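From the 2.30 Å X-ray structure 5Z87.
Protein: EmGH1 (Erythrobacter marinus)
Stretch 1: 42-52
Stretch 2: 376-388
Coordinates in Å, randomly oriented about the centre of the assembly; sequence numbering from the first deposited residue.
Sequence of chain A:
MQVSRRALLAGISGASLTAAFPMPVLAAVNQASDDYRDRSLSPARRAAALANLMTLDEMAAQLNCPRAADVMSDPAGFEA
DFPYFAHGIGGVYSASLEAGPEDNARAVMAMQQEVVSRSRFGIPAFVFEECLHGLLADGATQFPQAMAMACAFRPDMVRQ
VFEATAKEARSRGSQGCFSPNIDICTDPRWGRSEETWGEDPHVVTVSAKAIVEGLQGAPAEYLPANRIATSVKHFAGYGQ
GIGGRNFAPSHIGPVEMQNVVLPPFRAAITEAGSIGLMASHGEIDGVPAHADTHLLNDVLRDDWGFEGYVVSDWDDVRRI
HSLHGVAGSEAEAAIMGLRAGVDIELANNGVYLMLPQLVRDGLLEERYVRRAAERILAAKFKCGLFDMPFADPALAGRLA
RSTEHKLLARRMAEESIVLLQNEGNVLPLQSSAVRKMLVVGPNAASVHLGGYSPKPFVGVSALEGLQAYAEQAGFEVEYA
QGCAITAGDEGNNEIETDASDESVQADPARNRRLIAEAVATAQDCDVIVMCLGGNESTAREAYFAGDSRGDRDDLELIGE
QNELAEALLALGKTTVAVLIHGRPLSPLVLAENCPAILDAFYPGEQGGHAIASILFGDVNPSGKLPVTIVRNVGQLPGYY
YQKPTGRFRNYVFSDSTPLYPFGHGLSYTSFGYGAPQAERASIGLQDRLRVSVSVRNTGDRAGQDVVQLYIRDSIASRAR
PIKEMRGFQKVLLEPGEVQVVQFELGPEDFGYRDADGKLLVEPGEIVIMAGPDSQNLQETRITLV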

ATOM      1  N   SER A  42      20.075  26.100  34.680  1.00 31.20           N
ATOM      2  CA  SER A  42      19.395  25.537  33.525  1.00 38.14           C
ATOM      3  C   SER A  42      18.384  24.482  33.970  1.00 34.48           C
ATOM      4  O   SER A  42      18.557  23.849  35.018  1.00 27.27           O
ATOM      5  N   PRO A  43      17.311  24.286  33.194  1.00 31.27           N
ATOM      6  CA  PRO A  43      16.322  23.251  33.552  1.00 25.78           C
ATOM      7  C   PRO A  43      16.936  21.888  33.778  1.00 24.69           C
ATOM      8  O   PRO A  43      16.542  21.179  34.715  1.00 26.67           O
ATOM      9  N   ALA A  44      17.899  21.505  32.937  1.00 26.55           N
ATOM     10  CA  ALA A  44      18.551  20.208  33.075  1.00 28.59           C
ATOM     11  C   ALA A  44      19.306  20.106  34.397  1.00 24.07           C
ATOM     12  O   ALA A  44      19.247  19.081  35.081  1.00 29.13           O
ATOM     13  N   ARG A  45      20.017  21.164  34.780  1.00 27.25           N
ATOM     14  CA  ARG A  45      20.768  21.115  36.027  1.00 31.55           C
ATOM     15  C   ARG A  45      19.839  21.159  37.234  1.00 24.11           C
ATOM     16  O   ARG A  45      20.067  20.449  38.219  1.00 23.45           O
ATOM     17  N   ARG A  46      18.746  21.925  37.156  1.00 23.56           N
ATOM     18  CA  ARG A  46      17.780  21.897  38.249  1.00 20.91           C
ATOM     19  C   ARG A  46      17.127  20.530  38.364  1.00 24.62           C
ATOM     20  O   ARG A  46      16.849  20.064  39.476  1.00 30.91           O
ATOM     21  N   ALA A  47      16.896  19.853  37.232  1.00 27.18           N
ATOM     22  CA  ALA A  47      16.241  18.541  37.284  1.00 29.29           C
ATOM     23  C   ALA A  47      17.154  17.485  37.896  1.00 25.10           C
ATOM     24  O   ALA A  47      16.706  16.655  38.695  1.00 25.83           O
ATOM     25  N   ALA A  48      18.436  17.490  37.532  1.00 23.97           N
ATOM     26  CA  ALA A  48      19.372  16.561  38.162  1.00 33.71           C
ATOM     27  C   ALA A  48      19.452  16.803  39.668  1.00 24.00           C
ATOM     28  O   ALA A  48      19.390  15.861  40.465  1.00 27.55           O
ATOM     29  N   ALA A  49      19.589  18.067  40.075  1.00 27.62           N
ATOM     30  CA  ALA A  49      19.685  18.366  41.502  1.00 29.99           C
ATOM     31  C   ALA A  49      18.449  17.878  42.251  1.00 30.06           C
ATOM     32  O   ALA A  49      18.554  17.325  43.354  1.00 29.13           O
ATOM     33  N   LEU A  50      17.267  18.047  41.656  1.00 32.00           N
ATOM     34  CA  LEU A  50      16.048  17.605  42.320  1.00 23.15           C
ATOM     35  C   LEU A  50      15.966  16.090  42.357  1.00 27.27           C
ATOM     36  O   LEU A  50      15.565  15.503  43.376  1.00 23.65           O
ATOM     37  N   ALA A  51      16.330  15.439  41.248  1.00 28.07           N
ATOM     38  CA  ALA A  51      16.204  13.987  41.173  1.00 26.90           C
ATOM     39  C   ALA A  51      17.098  13.291  42.200  1.00 18.27           C
ATOM     40  O   ALA A  51      16.722  12.245  42.740  1.00 21.40           O
ATOM     41  N   ASN A  52      18.272  13.860  42.486  1.00 26.20           N
ATOM     42  CA  ASN A  52      19.147  13.300  43.514  1.00 32.05           C
ATOM     43  C   ASN A  52      18.500  13.290  44.892  1.00 25.00           C
ATOM     44  O   ASN A  52      18.923  12.516  45.750  1.00 31.27           O
ATOM     45  N   ILE A 376      11.377  14.262  32.481  1.00 20.55           N
ATOM     46  CA  ILE A 376      10.113  14.889  32.862  1.00 21.57           C
ATOM     47  C   ILE A 376      10.358  16.134  33.709  1.00 24.21           C
ATOM     48  O   ILE A 376       9.800  17.207  33.445  1.00 23.25           O
ATOM     49  N   LEU A 377      11.182  15.997  34.755  1.00 30.90           N
ATOM     50  CA  LEU A 377      11.469  17.121  35.647  1.00 24.91           C
ATOM     51  C   LEU A 377      12.116  18.275  34.893  1.00 22.53           C
ATOM     52  O   LEU A 377      11.765  19.441  35.107  1.00 23.96           O
ATOM     53  N   ALA A 378      13.046  17.970  33.986  1.00 24.39           N
ATOM     54  CA  ALA A 378      13.712  19.036  33.245  1.00 23.04           C
ATOM     55  C   ALA A 378      12.717  19.791  32.378  1.00 27.24           C
ATOM     56  O   ALA A 378      12.781  21.025  32.271  1.00 25.11           O
ATOM     57  N   ALA A 379      11.768  19.066  31.777  1.00 22.77           N
ATOM     58  CA  ALA A 379      10.743  19.725  30.980  1.00 23.85           C
ATOM     59  C   ALA A 379       9.878  20.618  31.857  1.00 21.57           C
ATOM     60  O   ALA A 379       9.533  21.740  31.463  1.00 23.59           O
ATOM     61  N   LYS A 380       9.542  20.151  33.064  1.00 19.92           N
ATOM     62  CA  LYS A 380       8.722  20.963  33.962  1.00 26.68           C
ATOM     63  C   LYS A 380       9.446  22.253  34.358  1.00 22.83           C
ATOM     64  O   LYS A 380       8.850  23.336  34.344  1.00 28.60           O
ATOM     65  N   PHE A 381      10.733  22.162  34.693  1.00 21.11           N
ATOM     66  CA  PHE A 381      11.496  23.372  34.980  1.00 22.59           C
ATOM     67  C   PHE A 381      11.480  24.320  33.786  1.00 25.88           C
ATOM     68  O   PHE A 381      11.158  25.508  33.926  1.00 24.65           O
ATOM     69  N   LYS A 382      11.767  23.791  32.587  1.00 24.40           N
ATOM     70  CA  LYS A 382      11.785  24.606  31.372  1.00 22.08           C
ATOM     71  C   LYS A 382      10.446  25.308  31.126  1.00 24.35           C
ATOM     72  O   LYS A 382      10.413  26.454  30.656  1.00 23.40           O
ATOM     73  N   CYS A 383       9.330  24.636  31.420  1.00 17.47           N
ATOM     74  CA  CYS A 383       8.023  25.246  31.236  1.00 24.98           C
ATOM     75  C   CYS A 383       7.624  26.152  32.388  1.00 26.69           C
ATOM     76  O   CYS A 383       6.521  26.706  32.356  1.00 27.50           O
ATOM     77  N   GLY A 384       8.478  26.303  33.395  1.00 25.07           N
ATOM     78  CA  GLY A 384       8.205  27.224  34.482  1.00 26.22           C
ATOM     79  C   GLY A 384       7.222  26.742  35.521  1.00 28.00           C
ATOM     80  O   GLY A 384       6.734  27.563  36.303  1.00 31.08           O
ATOM     81  N   LEU A 385       6.910  25.439  35.563  1.00 24.98           N
ATOM     82  CA  LEU A 385       5.898  24.971  36.512  1.00 22.12           C
ATOM     83  C   LEU A 385       6.287  25.294  37.946  1.00 29.02           C
ATOM     84  O   LEU A 385       5.410  25.502  38.790  1.00 28.51           O
ATOM     85  N   PHE A 386       7.587  25.340  38.240  1.00 25.88           N
ATOM     86  CA  PHE A 386       8.043  25.551  39.606  1.00 29.58           C
ATOM     87  C   PHE A 386       8.029  27.021  40.002  1.00 35.75           C
ATOM     88  O   PHE A 386       7.945  27.329  41.193  1.00 31.59           O
ATOM     89  N   ASP A 387       8.082  27.926  39.029  1.00 33.48           N
ATOM     90  CA  ASP A 387       8.345  29.337  39.271  1.00 30.18           C
ATOM     91  C   ASP A 387       7.154  30.240  38.961  1.00 32.23           C
ATOM     92  O   ASP A 387       7.304  31.468  38.999  1.00 29.10           O
ATOM     93  N   MET A 388       5.981  29.677  38.679  1.00 22.30           N
ATOM     94  CA  MET A 388       4.864  30.431  38.127  1.00 25.03           C
ATOM     95  C   MET A 388       3.555  30.040  38.797  1.00 26.75           C
ATOM     96  O   MET A 388       3.431  28.938  39.347  1.00 31.65           O
TER

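The two helices, 43-51 and 376-382, run at 130° to each other with axes only 7.8 Å apart, and small residues sit where they cross. At the nearest point the CA atoms of Ala 47 and Ala 378 are 4.8 Å apart, and the Ala 47 methyl is pressed against backbone as much as side chain: its CB lies 3.3 Å from Ala 378 N, 3.6 Å from Ala 378 CB and 3.8 Å from Leu 377 CB.

Beside this tight spot the main bump is Phe 381. Its side chain (chi1 m) points toward the first helix and drops into a hollow walled by Pro 43, Arg 46, Ala 47 and Leu 50. Arg 46 CB stands over one face of the ring, 3.7 Å from its centroid and almost on the normal, a CH-pi contact, while Leu 50 CD2 reaches Phe 381 CZ at 3.9 Å.

Pro 43 fills the space at the start of its helix, with CB 3.4 Å from Ala 378 O and CG 3.8 Å from Lys 382 CB; the rest of that lysine leads away. Leu 50 (t, p) fills the space further along: its CD2 also meets Leu 377 CD2 at 4.0 Å and Phe 386 CZ at 3.8 Å, joining the second helix to the turn that follows it.

Arg 46 (m, t, p) serves shape and charge together. Phe 381 CD1 lies over one face of the guanidinium, 3.4 Å from Arg 46 CZ, while Asp 387 (chi1 m) meets its edge. There a two-pronged salt bridge forms, NH1 of Arg 46 to OD2 of Asp 387 at 2.9 Å and NH2 of Arg 46 to OD1 of Asp 387 at 3.1 Å, both nearly straight; the guanidinium nitrogens also bond elsewhere in the structure. The rule to read here is alanine at the crossing, aromatic in the hollow, and charge paired at the margin.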

ATOM      1  CB  SER A  42      20.394  24.902  32.559  1.00 25.68           C
ATOM      2  OG  SER A  42      20.804  23.639  33.049  1.00 31.34           O
ATOM      3  CB  PRO A  43      15.374  23.252  32.344  1.00 20.81           C
ATOM      4  CG  PRO A  43      15.403  24.674  31.870  1.00 30.43           C
ATOM      5  CD  PRO A  43      16.829  25.162  32.111  1.00 30.89           C
ATOM      6  CB  ALA A  44      19.497  19.982  31.888  1.00 22.18           C
ATOM      7  CB  ARG A  45      21.805  22.236  36.046  1.00 27.81           C
ATOM      8  CG  ARG A  45      22.925  21.947  35.028  1.00 31.43           C
ATOM      9  CD  ARG A  45      23.929  23.079  34.873  1.00 34.01           C
ATOM     10  NE  ARG A  45      24.810  23.186  36.033  1.00 47.24           N
ATOM     11  CZ  ARG A  45      25.679  24.174  36.219  1.00 54.20           C
ATOM     12  NH1 ARG A  45      25.785  25.143  35.316  1.00 39.76           N
ATOM     13  NH2 ARG A  45      26.434  24.196  37.308  1.00 47.04           N
ATOM     14  CB  ARG A  46      16.728  22.996  38.074  1.00 21.29           C
ATOM     15  CG  ARG A  46      17.320  24.401  38.109  1.00 28.06           C
ATOM     16  CD  ARG A  46      16.288  25.469  37.781  1.00 23.79           C
ATOM     17  NE  ARG A  46      15.263  25.534  38.815  1.00 22.86           N
ATOM     18  CZ  ARG A  46      14.214  26.347  38.782  1.00 27.77           C
ATOM     19  NH1 ARG A  46      14.037  27.172  37.757  1.00 29.64           N
ATOM     20  NH2 ARG A  46      13.334  26.326  39.774  1.00 24.76           N
ATOM     21  CB  ALA A  47      15.791  18.101  35.885  1.00 20.57           C
ATOM     22  CB  ALA A  48      20.754  16.688  37.519  1.00 28.66           C
ATOM     23  CB  ALA A  49      19.900  19.865  41.710  1.00 20.48           C
ATOM     24  CB  LEU A  50      14.828  18.190  41.612  1.00 23.60           C
ATOM     25  CG  LEU A  50      13.458  17.733  42.120  1.00 24.13           C
ATOM     26  CD1 LEU A  50      13.307  18.051  43.601  1.00 23.87           C
ATOM     27  CD2 LEU A  50      12.314  18.361  41.301  1.00 22.21           C
ATOM     28  CB  ALA A  51      16.533  13.514  39.753  1.00 26.17           C
ATOM     29  CB  ASN A  52      20.464  14.071  43.568  1.00 24.17           C
ATOM     30  CG  ASN A  52      21.308  13.853  42.321  1.00 38.20           C
ATOM     31  OD1 ASN A  52      21.244  12.789  41.700  1.00 39.70           O
ATOM     32  ND2 ASN A  52      22.093  14.862  41.938  1.00 36.09           N
ATOM     33  CB  ILE A 376       9.237  13.877  33.614  1.00 21.44           C
ATOM     34  CG1 ILE A 376       8.878  12.704  32.710  1.00 24.20           C
ATOM     35  CG2 ILE A 376       7.986  14.568  34.169  1.00 23.36           C
ATOM     36  CD1 ILE A 376       8.007  13.112  31.543  1.00 21.33           C
ATOM     37  CB  LEU A 377      12.373  16.654  36.786  1.00 24.59           C
ATOM     38  CG  LEU A 377      11.667  15.673  37.721  1.00 25.85           C
ATOM     39  CD1 LEU A 377      12.662  15.122  38.736  1.00 27.79           C
ATOM     40  CD2 LEU A 377      10.489  16.339  38.404  1.00 17.79           C
ATOM     41  CB  ALA A 378      14.850  18.461  32.399  1.00 17.16           C
ATOM     42  CB  ALA A 379       9.892  18.682  30.242  1.00 19.43           C
ATOM     43  CB  LYS A 380       8.328  20.150  35.197  1.00 25.69           C
ATOM     44  CG  LYS A 380       7.413  18.995  34.882  1.00 19.13           C
ATOM     45  CD  LYS A 380       6.982  18.222  36.112  1.00 18.99           C
ATOM     46  CE  LYS A 380       5.714  17.410  35.785  1.00 18.31           C
ATOM     47  NZ  LYS A 380       5.233  16.547  36.907  1.00 17.26           N
ATOM     48  CB  PHE A 381      12.931  23.007  35.390  1.00 26.81           C
ATOM     49  CG  PHE A 381      13.052  22.537  36.833  1.00 28.21           C
ATOM     50  CD1 PHE A 381      12.800  23.415  37.891  1.00 27.63           C
ATOM     51  CD2 PHE A 381      13.414  21.228  37.131  1.00 25.44           C
ATOM     52  CE1 PHE A 381      12.892  22.991  39.222  1.00 24.12           C
ATOM     53  CE2 PHE A 381      13.520  20.795  38.459  1.00 28.70           C
ATOM     54  CZ  PHE A 381      13.256  21.679  39.508  1.00 28.01           C
ATOM     55  CB  LYS A 382      12.158  23.728  30.165  1.00 19.65           C
ATOM     56  CG  LYS A 382      12.239  24.504  28.838  1.00 25.39           C
ATOM     57  CD  LYS A 382      13.138  23.813  27.791  1.00 22.79           C
ATOM     58  CE  LYS A 382      13.260  24.663  26.535  1.00 26.08           C
ATOM     59  NZ  LYS A 382      14.106  24.043  25.465  1.00 40.21           N
ATOM     60  CB  CYS A 383       6.956  24.166  31.038  1.00 20.30           C
ATOM     61  SG  CYS A 383       7.225  23.242  29.495  1.00 25.07           S
ATOM     62  CB  LEU A 385       5.661  23.460  36.396  1.00 20.08           C
ATOM     63  CG  LEU A 385       5.347  22.787  35.051  1.00 26.80           C
ATOM     64  CD1 LEU A 385       4.474  21.577  35.289  1.00 21.13           C
ATOM     65  CD2 LEU A 385       4.698  23.730  34.070  1.00 20.63           C
ATOM     66  CB  PHE A 386       9.465  25.000  39.787  1.00 22.63           C
ATOM     67  CG  PHE A 386       9.561  23.484  39.748  1.00 29.20           C
ATOM     68  CD1 PHE A 386       9.694  22.801  38.538  1.00 25.27           C
ATOM     69  CD2 PHE A 386       9.571  22.748  40.922  1.00 24.42           C
ATOM     70  CE1 PHE A 386       9.833  21.407  38.516  1.00 27.64           C
ATOM     71  CE2 PHE A 386       9.696  21.352  40.904  1.00 25.72           C
ATOM     72  CZ  PHE A 386       9.821  20.683  39.702  1.00 18.69           C
ATOM     73  CB  ASP A 387       9.560  29.766  38.442  1.00 32.42           C
ATOM     74  CG  ASP A 387      10.751  28.813  38.606  1.00 32.07           C
ATOM     75  OD1 ASP A 387      11.021  28.380  39.751  1.00 30.58           O
ATOM     76  OD2 ASP A 387      11.415  28.499  37.593  1.00 34.69           O
ATOM     77  CB  MET A 388       4.741  30.208  36.608  1.00 25.24           C
ATOM     78  CG  MET A 388       5.891  30.795  35.805  1.00 23.01           C
ATOM     79  SD  MET A 388       6.197  32.549  36.192  1.00 37.54           S
ATOM     80  CE  MET A 388       4.824  33.362  35.354  1.00 25.34           C
TER